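Local coordinates for protein importin-95 (Chaetomium thermophilum, PDB 4XRI) that acts as a flexible HEAT-repeat nuclear import receptor of the importin-beta family and probably binds a small GTPase to control cargo transport, at residues S524-S535 with D581-A592; V538-V549 with Q591-K599. The protein carries 2 engineered substitutions. All blocks are in the same frame, centred on the assembly; numbering follows the deposited sequence.

Contact 1: residues S524-S535 with D581-A592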
loop_
_atom_site.group_PDB
_atom_site.type_symbol
_atom_site.label_atom_id
_atom_site.label_comp_id
_atom_site.label_asym_id
_atom_site.label_seq_id
_atom_site.Cartn_x
_atom_site.Cartn_y
_atom_site.Cartn_z
ATOM N N SER A 524 8.094 24.575 -4.216
ATOM C CA SER A 524 8.746 23.571 -3.383
ATOM C C SER A 524 8.622 22.172 -3.973
ATOM O O SER A 524 9.542 21.363 -3.867
ATOM C CB SER A 524 8.165 23.593 -1.968
ATOM O OG SER A 524 8.758 22.589 -1.161
ATOM N N THR A 525 7.483 21.895 -4.600
ATOM C CA THR A 525 7.229 20.583 -5.180
ATOM C C THR A 525 8.117 20.339 -6.400
ATOM O O THR A 525 8.567 19.219 -6.636
ATOM C CB THR A 525 5.747 20.425 -5.578
ATOM O OG1 THR A 525 4.918 20.665 -4.436
ATOM C CG2 THR A 525 5.474 19.026 -6.110
ATOM N N VAL A 526 8.366 21.392 -7.170
ATOM C CA VAL A 526 9.248 21.293 -8.330
ATOM C C VAL A 526 10.689 21.099 -7.875
ATOM O O VAL A 526 11.429 20.292 -8.440
ATOM C CB VAL A 526 9.161 22.544 -9.226
ATOM C CG1 VAL A 526 10.164 22.454 -10.368
ATOM C CG2 VAL A 526 7.752 22.708 -9.765
ATOM N N ARG A 527 11.075 21.851 -6.851
ATOM C CA ARG A 527 12.395 21.721 -6.247
ATOM C C ARG A 527 12.655 20.284 -5.807
ATOM O O ARG A 527 13.700 19.708 -6.110
ATOM C CB ARG A 527 12.531 22.666 -5.052
ATOM C CG ARG A 527 13.871 22.567 -4.342
ATOM C CD ARG A 527 13.920 23.422 -3.086
ATOM N NE ARG A 527 13.648 24.828 -3.367
ATOM C CZ ARG A 527 12.575 25.483 -2.935
ATOM N NH1 ARG A 527 11.671 24.860 -2.192
ATOM N NH2 ARG A 527 12.411 26.763 -3.240
ATOM N N THR A 528 11.687 19.715 -5.095
ATOM C CA THR A 528 11.782 18.351 -4.590
ATOM C C THR A 528 11.887 17.333 -5.719
ATOM O O THR A 528 12.742 16.444 -5.695
ATOM C CB THR A 528 10.566 17.998 -3.714
ATOM O OG1 THR A 528 10.558 18.834 -2.551
ATOM C CG2 THR A 528 10.621 16.542 -3.282
ATOM N N ALA A 529 11.008 17.472 -6.708
ATOM C CA ALA A 529 10.975 16.556 -7.842
ATOM C C ALA A 529 12.280 16.596 -8.631
ATOM O O ALA A 529 12.776 15.561 -9.075
ATOM C CB ALA A 529 9.805 16.880 -8.746
ATOM N N ALA A 530 12.836 17.796 -8.787
ATOM C CA ALA A 530 14.064 17.983 -9.553
ATOM C C ALA A 530 15.274 17.434 -8.804
ATOM O O ALA A 530 16.202 16.900 -9.413
ATOM C CB ALA A 530 14.266 19.455 -9.879
ATOM N N TYR A 531 15.261 17.574 -7.483
ATOM C CA TYR A 531 16.315 17.012 -6.647
ATOM C C TYR A 531 16.325 15.493 -6.762
ATOM O O TYR A 531 17.387 14.873 -6.799
ATOM C CB TYR A 531 16.139 17.432 -5.184
ATOM C CG TYR A 531 16.859 18.712 -4.808
ATOM C CD1 TYR A 531 18.187 18.923 -5.166
ATOM C CD2 TYR A 531 16.207 19.712 -4.098
ATOM C CE1 TYR A 531 18.844 20.093 -4.823
ATOM C CE2 TYR A 531 16.856 20.879 -3.748
ATOM C CZ TYR A 531 18.172 21.066 -4.113
ATOM O OH TYR A 531 18.818 22.231 -3.770
ATOM N N GLU A 532 15.136 14.900 -6.824
ATOM C CA GLU A 532 15.013 13.456 -6.995
ATOM C C GLU A 532 15.635 13.019 -8.317
ATOM O O GLU A 532 16.319 12.000 -8.382
ATOM C CB GLU A 532 13.550 13.017 -6.934
ATOM C CG GLU A 532 13.378 11.515 -6.785
ATOM C CD GLU A 532 11.933 11.066 -6.923
ATOM O OE1 GLU A 532 11.077 11.885 -7.325
ATOM O OE2 GLU A 532 11.655 9.884 -6.628
ATOM N N VAL A 533 15.395 13.806 -9.361
ATOM C CA VAL A 533 15.984 13.562 -10.674
ATOM C C VAL A 533 17.502 13.569 -10.587
ATOM O O VAL A 533 18.172 12.659 -11.081
ATOM C CB VAL A 533 15.535 14.618 -11.704
ATOM C CG1 VAL A 533 16.196 14.351 -13.048
ATOM C CG2 VAL A 533 14.028 14.615 -11.839
ATOM N N LEU A 534 18.033 14.607 -9.951
ATOM C CA LEU A 534 19.469 14.758 -9.767
ATOM C C LEU A 534 20.065 13.557 -9.039
ATOM O O LEU A 534 21.142 13.075 -9.393
ATOM C CB LEU A 534 19.768 16.047 -9.000
ATOM C CG LEU A 534 21.243 16.381 -8.773
ATOM C CD1 LEU A 534 22.006 16.310 -10.087
ATOM C CD2 LEU A 534 21.388 17.753 -8.137
ATOM N N SER A 535 19.352 13.079 -8.026
ATOM C CA SER A 535 19.772 11.901 -7.280
ATOM C C SER A 535 19.916 10.687 -8.198
ATOM O O SER A 535 20.913 9.970 -8.138
ATOM C CB SER A 535 18.777 11.596 -6.157
ATOM O OG SER A 535 19.093 10.365 -5.527
ATOM N N ASP A 581 11.762 19.866 3.696
ATOM C CA ASP A 581 11.798 19.270 2.364
ATOM C C ASP A 581 13.124 19.575 1.666
ATOM O O ASP A 581 13.668 18.733 0.955
ATOM C CB ASP A 581 10.630 19.773 1.506
ATOM C CG ASP A 581 9.305 19.148 1.894
ATOM O OD1 ASP A 581 8.261 19.638 1.414
ATOM O OD2 ASP A 581 9.304 18.173 2.673
ATOM N N MET A 582 13.634 20.787 1.873
ATOM C CA MET A 582 14.909 21.210 1.294
ATOM C C MET A 582 16.064 20.353 1.809
ATOM O O MET A 582 16.866 19.830 1.030
ATOM C CB MET A 582 15.171 22.685 1.608
ATOM C CG MET A 582 16.400 23.265 0.935
ATOM S SD MET A 582 16.629 25.002 1.370
ATOM C CE MET A 582 14.941 25.591 1.269
ATOM N N GLN A 583 16.135 20.214 3.128
ATOM C CA GLN A 583 17.196 19.446 3.762
ATOM C C GLN A 583 17.101 17.963 3.420
ATOM O O GLN A 583 18.116 17.305 3.199
ATOM C CB GLN A 583 17.152 19.643 5.276
ATOM C CG GLN A 583 17.569 21.034 5.735
ATOM C CD GLN A 583 17.446 21.213 7.231
ATOM O OE1 GLN A 583 16.540 20.667 7.858
ATOM N NE2 GLN A 583 18.363 21.976 7.814
ATOM N N THR A 584 15.877 17.447 3.358
ATOM C CA THR A 584 15.656 16.040 3.038
ATOM C C THR A 584 16.072 15.735 1.602
ATOM O O THR A 584 16.689 14.704 1.324
ATOM C CB THR A 584 14.181 15.637 3.235
ATOM O OG1 THR A 584 13.817 15.818 4.609
ATOM C CG2 THR A 584 13.971 14.182 2.858
ATOM N N SER A 585 15.728 16.642 0.692
ATOM C CA SER A 585 16.093 16.494 -0.711
ATOM C C SER A 585 17.607 16.575 -0.891
ATOM O O SER A 585 18.199 15.798 -1.641
ATOM C CB SER A 585 15.405 17.561 -1.565
ATOM O OG SER A 585 14.001 17.375 -1.587
ATOM N N LEU A 586 18.227 17.528 -0.201
ATOM C CA LEU A 586 19.668 17.728 -0.290
ATOM C C LEU A 586 20.435 16.545 0.291
ATOM O O LEU A 586 21.497 16.179 -0.212
ATOM C CB LEU A 586 20.070 19.020 0.425
ATOM C CG LEU A 586 19.778 20.313 -0.340
ATOM C CD1 LEU A 586 19.981 21.526 0.553
ATOM C CD2 LEU A 586 20.660 20.404 -1.575
ATOM N N CYS A 587 19.894 15.953 1.351
ATOM C CA CYS A 587 20.495 14.762 1.942
ATOM C C CYS A 587 20.399 13.585 0.981
ATOM O O CYS A 587 21.313 12.764 0.902
ATOM C CB CYS A 587 19.826 14.414 3.276
ATOM S SG CYS A 587 20.336 15.446 4.674
ATOM N N THR A 588 19.287 13.509 0.255
ATOM C CA THR A 588 19.074 12.449 -0.724
ATOM C C THR A 588 20.123 12.500 -1.830
ATOM O O THR A 588 20.695 11.479 -2.205
ATOM C CB THR A 588 17.669 12.538 -1.351
ATOM O OG1 THR A 588 16.681 12.245 -0.354
ATOM C CG2 THR A 588 17.527 11.546 -2.503
ATOM N N VAL A 589 20.373 13.698 -2.347
ATOM C CA VAL A 589 21.379 13.895 -3.381
ATOM C C VAL A 589 22.774 13.623 -2.833
ATOM O O VAL A 589 23.579 12.950 -3.479
ATOM C CB VAL A 589 21.335 15.326 -3.956
ATOM C CG1 VAL A 589 22.416 15.499 -5.006
ATOM C CG2 VAL A 589 19.967 15.621 -4.549
ATOM N N LEU A 590 23.054 14.159 -1.648
ATOM C CA LEU A 590 24.334 13.927 -0.989
ATOM C C LEU A 590 24.598 12.432 -0.840
ATOM O O LEU A 590 25.682 11.944 -1.169
ATOM C CB LEU A 590 24.375 14.608 0.382
ATOM C CG LEU A 590 25.652 14.334 1.182
ATOM C CD1 LEU A 590 26.859 14.920 0.467
ATOM C CD2 LEU A 590 25.550 14.870 2.603
ATOM N N GLN A 591 23.591 11.715 -0.347
ATOM C CA GLN A 591 23.658 10.264 -0.201
ATOM C C GLN A 591 24.025 9.583 -1.517
ATOM O O GLN A 591 24.822 8.644 -1.539
ATOM C CB GLN A 591 22.323 9.725 0.319
ATOM C CG GLN A 591 22.285 8.221 0.540
ATOM C CD GLN A 591 20.898 7.724 0.900
ATOM O OE1 GLN A 591 20.040 8.498 1.321
ATOM N NE2 GLN A 591 20.668 6.428 0.722
ATOM N N ALA A 592 23.450 10.079 -2.610
ATOM C CA ALA A 592 23.702 9.529 -3.938
ATOM C C ALA A 592 25.163 9.704 -4.344
ATOM O O ALA A 592 25.788 8.773 -4.854
ATOM C CB ALA A 592 22.788 10.181 -4.963
HETATM O O HOH W 1 8.076 19.923 -1.249
HETATM O O HOH W 2 13.906 15.452 -3.522
HETATM O O HOH W 3 12.890 20.233 -1.525
#
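Tyr-531 leans its ring obliquely against Ser-585, with CD2 3.4 Å from Ser-585 CB. Leu-586 and Val-589 lie on the same side of the ring as Ser-585, and neither meets it squarely face-on or edge-on: one methyl of Leu-586 is set toward the phenol end, its CD2 3.6 Å from Tyr-531 CZ, while Val-589 presents CG2 to the ring carbon CD1. A chi1 of -91°, away from the usual staggered values, accompanies this oblique setting. The hydroxyl is hydrogen-bonded to Arg-559, which brings in helix 546-567. Val-589 divides its two methyls: CG2 serves Tyr-531, and CG1 meets Leu-534 CD2 at 4.0 Å, the two side chains lying roughly at right angles. Farther along, Ser-535 OG sits against the methyls of Thr-588 and Ala-592 where the backbones come close, Ser-535 CA being 4.7 Å from Val-589 CA.

At the N-terminal end of the pair, water replaces direct polar contact. One molecule donates to Asp-581 OD1 at 2.7 Å and is also hydrogen-bonded to Ser-524 OG and Thr-528 OG1; another donates to both Thr-528 O and Ser-585 OG. With its OG beside the backbone N (chi1 -66°), Ser-585 also donates to Asp-581 O, from the face of that carbonyl opposite the one used by its own NH.

Helices 524-539 and 573-597 run nearly parallel here, 7° apart with axes 8.7 Å from each other, a pairing of helices separated in sequence by helix 546-567, as expected for side-by-side layers of an alpha-solenoid. No direct hydrogen bond joins the two segments: they fit by shape, through small side chains and apolar groups, and water links the polar groups at the N-terminal end.

Contact 2: residues V538-V549 with Q591-K599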
loop_
_atom_site.group_PDB
_atom_site.type_symbol
_atom_site.label_atom_id
_atom_site.label_comp_id
_atom_site.label_asym_id
_atom_site.label_seq_id
_atom_site.Cartn_x
_atom_site.Cartn_y
_atom_site.Cartn_z
ATOM N N VAL A 538 22.801 10.812 -10.613
ATOM C CA VAL A 538 24.039 10.496 -9.909
ATOM C C VAL A 538 24.194 8.997 -9.705
ATOM O O VAL A 538 25.255 8.432 -9.980
ATOM C CB VAL A 538 24.104 11.197 -8.536
ATOM C CG1 VAL A 538 25.219 10.605 -7.685
ATOM C CG2 VAL A 538 24.301 12.688 -8.718
ATOM N N GLN A 539 23.131 8.362 -9.217
ATOM C CA GLN A 539 23.129 6.921 -8.971
ATOM C C GLN A 539 23.566 6.130 -10.203
ATOM O O GLN A 539 24.305 5.151 -10.092
ATOM C CB GLN A 539 21.738 6.449 -8.529
ATOM C CG GLN A 539 21.279 6.982 -7.183
ATOM C CD GLN A 539 19.873 6.531 -6.834
ATOM O OE1 GLN A 539 19.330 5.618 -7.457
ATOM N NE2 GLN A 539 19.272 7.174 -5.840
ATOM N N ASN A 540 23.113 6.570 -11.371
ATOM C CA ASN A 540 23.352 5.852 -12.615
ATOM C C ASN A 540 24.484 6.438 -13.454
ATOM O O ASN A 540 24.616 6.124 -14.639
ATOM C CB ASN A 540 22.072 5.825 -13.449
ATOM C CG ASN A 540 20.937 5.102 -12.754
ATOM O OD1 ASN A 540 20.822 3.881 -12.843
ATOM N ND2 ASN A 540 20.091 5.853 -12.056
ATOM N N ALA A 541 25.301 7.288 -12.841
ATOM C CA ALA A 541 26.383 7.949 -13.558
ATOM C C ALA A 541 27.531 6.985 -13.837
ATOM O O ALA A 541 27.787 6.068 -13.058
ATOM C CB ALA A 541 26.881 9.151 -12.770
ATOM N N ALA A 542 28.219 7.196 -14.954
ATOM C CA ALA A 542 29.368 6.370 -15.307
ATOM C C ALA A 542 30.660 6.999 -14.790
ATOM O O ALA A 542 30.662 8.145 -14.332
ATOM C CB ALA A 542 29.434 6.167 -16.803
ATOM N N ASN A 543 31.751 6.244 -14.873
ATOM C CA ASN A 543 33.019 6.634 -14.262
ATOM C C ASN A 543 33.629 7.918 -14.817
ATOM O O ASN A 543 34.327 8.636 -14.103
ATOM C CB ASN A 543 34.026 5.497 -14.407
ATOM C CG ASN A 543 33.613 4.256 -13.647
ATOM O OD1 ASN A 543 32.964 4.342 -12.604
ATOM N ND2 ASN A 543 33.981 3.090 -14.169
ATOM N N ASP A 544 33.359 8.211 -16.084
ATOM C CA ASP A 544 33.841 9.446 -16.693
ATOM C C ASP A 544 33.257 10.678 -16.002
ATOM O O ASP A 544 33.793 11.781 -16.124
ATOM C CB ASP A 544 33.502 9.479 -18.186
ATOM C CG ASP A 544 34.474 8.671 -19.028
ATOM O OD1 ASP A 544 34.605 8.972 -20.233
ATOM O OD2 ASP A 544 35.105 7.737 -18.488
ATOM N N SER A 545 32.160 10.479 -15.279
ATOM C CA SER A 545 31.449 11.578 -14.635
ATOM C C SER A 545 31.794 11.731 -13.154
ATOM O O SER A 545 31.254 12.606 -12.476
ATOM C CB SER A 545 29.937 11.384 -14.779
ATOM O OG SER A 545 29.511 11.529 -16.121
ATOM N N LEU A 546 32.691 10.885 -12.654
ATOM C CA LEU A 546 32.988 10.845 -11.222
ATOM C C LEU A 546 33.502 12.174 -10.667
ATOM O O LEU A 546 33.121 12.581 -9.570
ATOM C CB LEU A 546 34.001 9.743 -10.923
ATOM C CG LEU A 546 33.426 8.329 -10.898
ATOM C CD1 LEU A 546 34.472 7.337 -10.425
ATOM C CD2 LEU A 546 32.191 8.270 -10.015
ATOM N N SER A 547 34.361 12.845 -11.426
ATOM C CA SER A 547 34.885 14.140 -11.011
ATOM C C SER A 547 33.770 15.178 -10.932
ATOM O O SER A 547 33.784 16.058 -10.069
ATOM C CB SER A 547 35.981 14.599 -11.973
ATOM O OG SER A 547 35.597 14.384 -13.320
ATOM N N ALA A 548 32.800 15.057 -11.832
ATOM C CA ALA A 548 31.631 15.930 -11.831
ATOM C C ALA A 548 30.775 15.676 -10.592
ATOM O O ALA A 548 30.302 16.614 -9.952
ATOM C CB ALA A 548 30.809 15.729 -13.103
ATOM N N VAL A 549 30.582 14.401 -10.261
ATOM C CA VAL A 549 29.866 13.999 -9.050
ATOM C C VAL A 549 30.539 14.565 -7.803
ATOM O O VAL A 549 29.872 15.034 -6.876
ATOM C CB VAL A 549 29.790 12.460 -8.928
ATOM C CG1 VAL A 549 29.198 12.050 -7.585
ATOM C CG2 VAL A 549 28.983 11.878 -10.070
ATOM N N GLN A 591 23.591 11.715 -0.347
ATOM C CA GLN A 591 23.658 10.264 -0.201
ATOM C C GLN A 591 24.025 9.583 -1.517
ATOM O O GLN A 591 24.822 8.644 -1.539
ATOM C CB GLN A 591 22.323 9.725 0.319
ATOM C CG GLN A 591 22.285 8.221 0.540
ATOM C CD GLN A 591 20.898 7.724 0.900
ATOM O OE1 GLN A 591 20.040 8.498 1.321
ATOM N NE2 GLN A 591 20.668 6.428 0.722
ATOM N N ALA A 592 23.450 10.079 -2.610
ATOM C CA ALA A 592 23.702 9.529 -3.938
ATOM C C ALA A 592 25.163 9.704 -4.344
ATOM O O ALA A 592 25.788 8.773 -4.854
ATOM C CB ALA A 592 22.788 10.181 -4.963
ATOM N N THR A 593 25.704 10.895 -4.103
ATOM C CA THR A 593 27.091 11.185 -4.449
ATOM C C THR A 593 28.053 10.378 -3.586
ATOM O O THR A 593 29.102 9.941 -4.059
ATOM C CB THR A 593 27.419 12.682 -4.297
ATOM O OG1 THR A 593 27.212 13.085 -2.938
ATOM C CG2 THR A 593 26.541 13.524 -5.216
ATOM N N VAL A 594 27.696 10.183 -2.321
ATOM C CA VAL A 594 28.530 9.406 -1.411
ATOM C C VAL A 594 28.636 7.958 -1.878
ATOM O O VAL A 594 29.738 7.419 -2.017
ATOM C CB VAL A 594 27.989 9.434 0.033
ATOM C CG1 VAL A 594 28.759 8.451 0.903
ATOM C CG2 VAL A 594 28.076 10.844 0.616
ATOM N N GLN A 595 27.483 7.338 -2.123
ATOM C CA GLN A 595 27.434 5.959 -2.611
ATOM C C GLN A 595 28.150 5.803 -3.948
ATOM O O GLN A 595 28.880 4.832 -4.161
ATOM C CB GLN A 595 25.986 5.477 -2.751
ATOM C CG GLN A 595 25.262 5.268 -1.435
ATOM C CD GLN A 595 23.918 4.581 -1.611
ATOM O OE1 GLN A 595 22.910 5.011 -1.046
ATOM N NE2 GLN A 595 23.900 3.505 -2.391
ATOM N N ARG A 596 27.942 6.767 -4.838
ATOM C CA ARG A 596 28.517 6.704 -6.174
ATOM C C ARG A 596 30.036 6.870 -6.146
ATOM O O ARG A 596 30.752 6.233 -6.918
ATOM C CB ARG A 596 27.899 7.771 -7.077
ATOM C CG ARG A 596 28.280 7.613 -8.537
ATOM C CD ARG A 596 27.898 6.234 -9.051
ATOM N NE ARG A 596 28.468 5.964 -10.369
ATOM C CZ ARG A 596 29.638 5.367 -10.574
ATOM N NH1 ARG A 596 30.373 4.971 -9.544
ATOM N NH2 ARG A 596 30.076 5.166 -11.812
ATOM N N LEU A 597 30.530 7.731 -5.263
ATOM C CA LEU A 597 31.960 8.002 -5.193
ATOM C C LEU A 597 32.684 6.927 -4.387
ATOM O O LEU A 597 33.863 6.658 -4.627
ATOM C CB LEU A 597 32.216 9.382 -4.582
ATOM C CG LEU A 597 31.962 10.580 -5.499
ATOM C CD1 LEU A 597 32.081 11.891 -4.736
ATOM C CD2 LEU A 597 32.920 10.568 -6.686
ATOM N N ASP A 598 31.966 6.309 -3.449
ATOM C CA ASP A 598 32.534 5.313 -2.542
ATOM C C ASP A 598 33.761 5.874 -1.825
ATOM O O ASP A 598 33.686 6.931 -1.204
ATOM C CB ASP A 598 32.891 4.029 -3.295
ATOM C CG ASP A 598 33.021 2.829 -2.374
ATOM O OD1 ASP A 598 32.381 2.830 -1.304
ATOM O OD2 ASP A 598 33.769 1.889 -2.715
ATOM N N LYS A 599 34.886 5.167 -1.926
ATOM C CA LYS A 599 36.115 5.534 -1.223
ATOM C C LYS A 599 36.595 6.951 -1.533
ATOM O O LYS A 599 37.252 7.589 -0.710
ATOM C CB LYS A 599 37.228 4.541 -1.566
ATOM C CG LYS A 599 36.980 3.129 -1.073
ATOM C CD LYS A 599 37.248 3.011 0.414
ATOM C CE LYS A 599 36.991 1.599 0.899
ATOM N NZ LYS A 599 37.766 0.601 0.110
HETATM O O HOH W 4 32.965 3.483 -9.605
#
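The guanidinium of Arg-596 carries Leu-546 over one face, with CD2 3.8 Å above the plane and displaced toward the rim, while its edge is turned to polar atoms of the turn between helices 524-539 and 546-567. Arg-596 NE and NH2 both bind Ala-541 O, each at 2.8 Å, side-on and from the same face of the peptide; the carbonyl oxygen lies close to the guanidinium plane, although both N-H bonds are bent. NH2 makes a straighter bond to Asn-543 OD1 (3.1 Å, 162°), approaching above the amide, whose plane is turned 65° from the guanidinium. A water bridges the same OD1 to Arg-596 NH1.

The arginine chain extends away from its backbone N and bends at chi2 (57°), carrying CG past Val-538 O, 3.5 Å away, to the turn. Behind it, Val-538 sets CG1 against the backbone of helix 573-597, 3.4 Å from Ala-592 O. Val-549 CG1 is shared by Thr-593 CB and Leu-597 CG, both at 3.8 Å, the side chains lying alongside and pointing opposite ways. Leu-597 CD2 in turn reaches Leu-546 O. The hydroxyl of Thr-593 is hydrogen-bonded to Leu-590 O in its own helix.

One arginine near the C-terminal end of helix 573-597 thus clasps the connection from helix 524-539 to helix 546-567. Its charge is probably offset by the dipoles of the carbonyl and amide and by the water, with no carboxylate from either segment contributing, and the multiple bonds should fix the guanidinium's rotation and hold the turn against the helix.

Overall arrangement
Contacts 1 and 2 follow one another along helices 524-539 and 573-597, sharing Gln-591 and Ala-592, with centres about 16 Å apart. Both are largely buried, but contact 2 lies farther from the chain's centre, about 32 Å against 23 Å, and includes the exposed Gln-539. Contact 1 joins two helices side by side through small and apolar side chains, with water mediating the polar links. Contact 2 adds the turn leading into helix 546-567, where direct hydrogen bonds from a charged side chain to backbone and amide oxygens take over. Helix 546-567 also touches contact 1 from outside, so the same three helices meet at both sites.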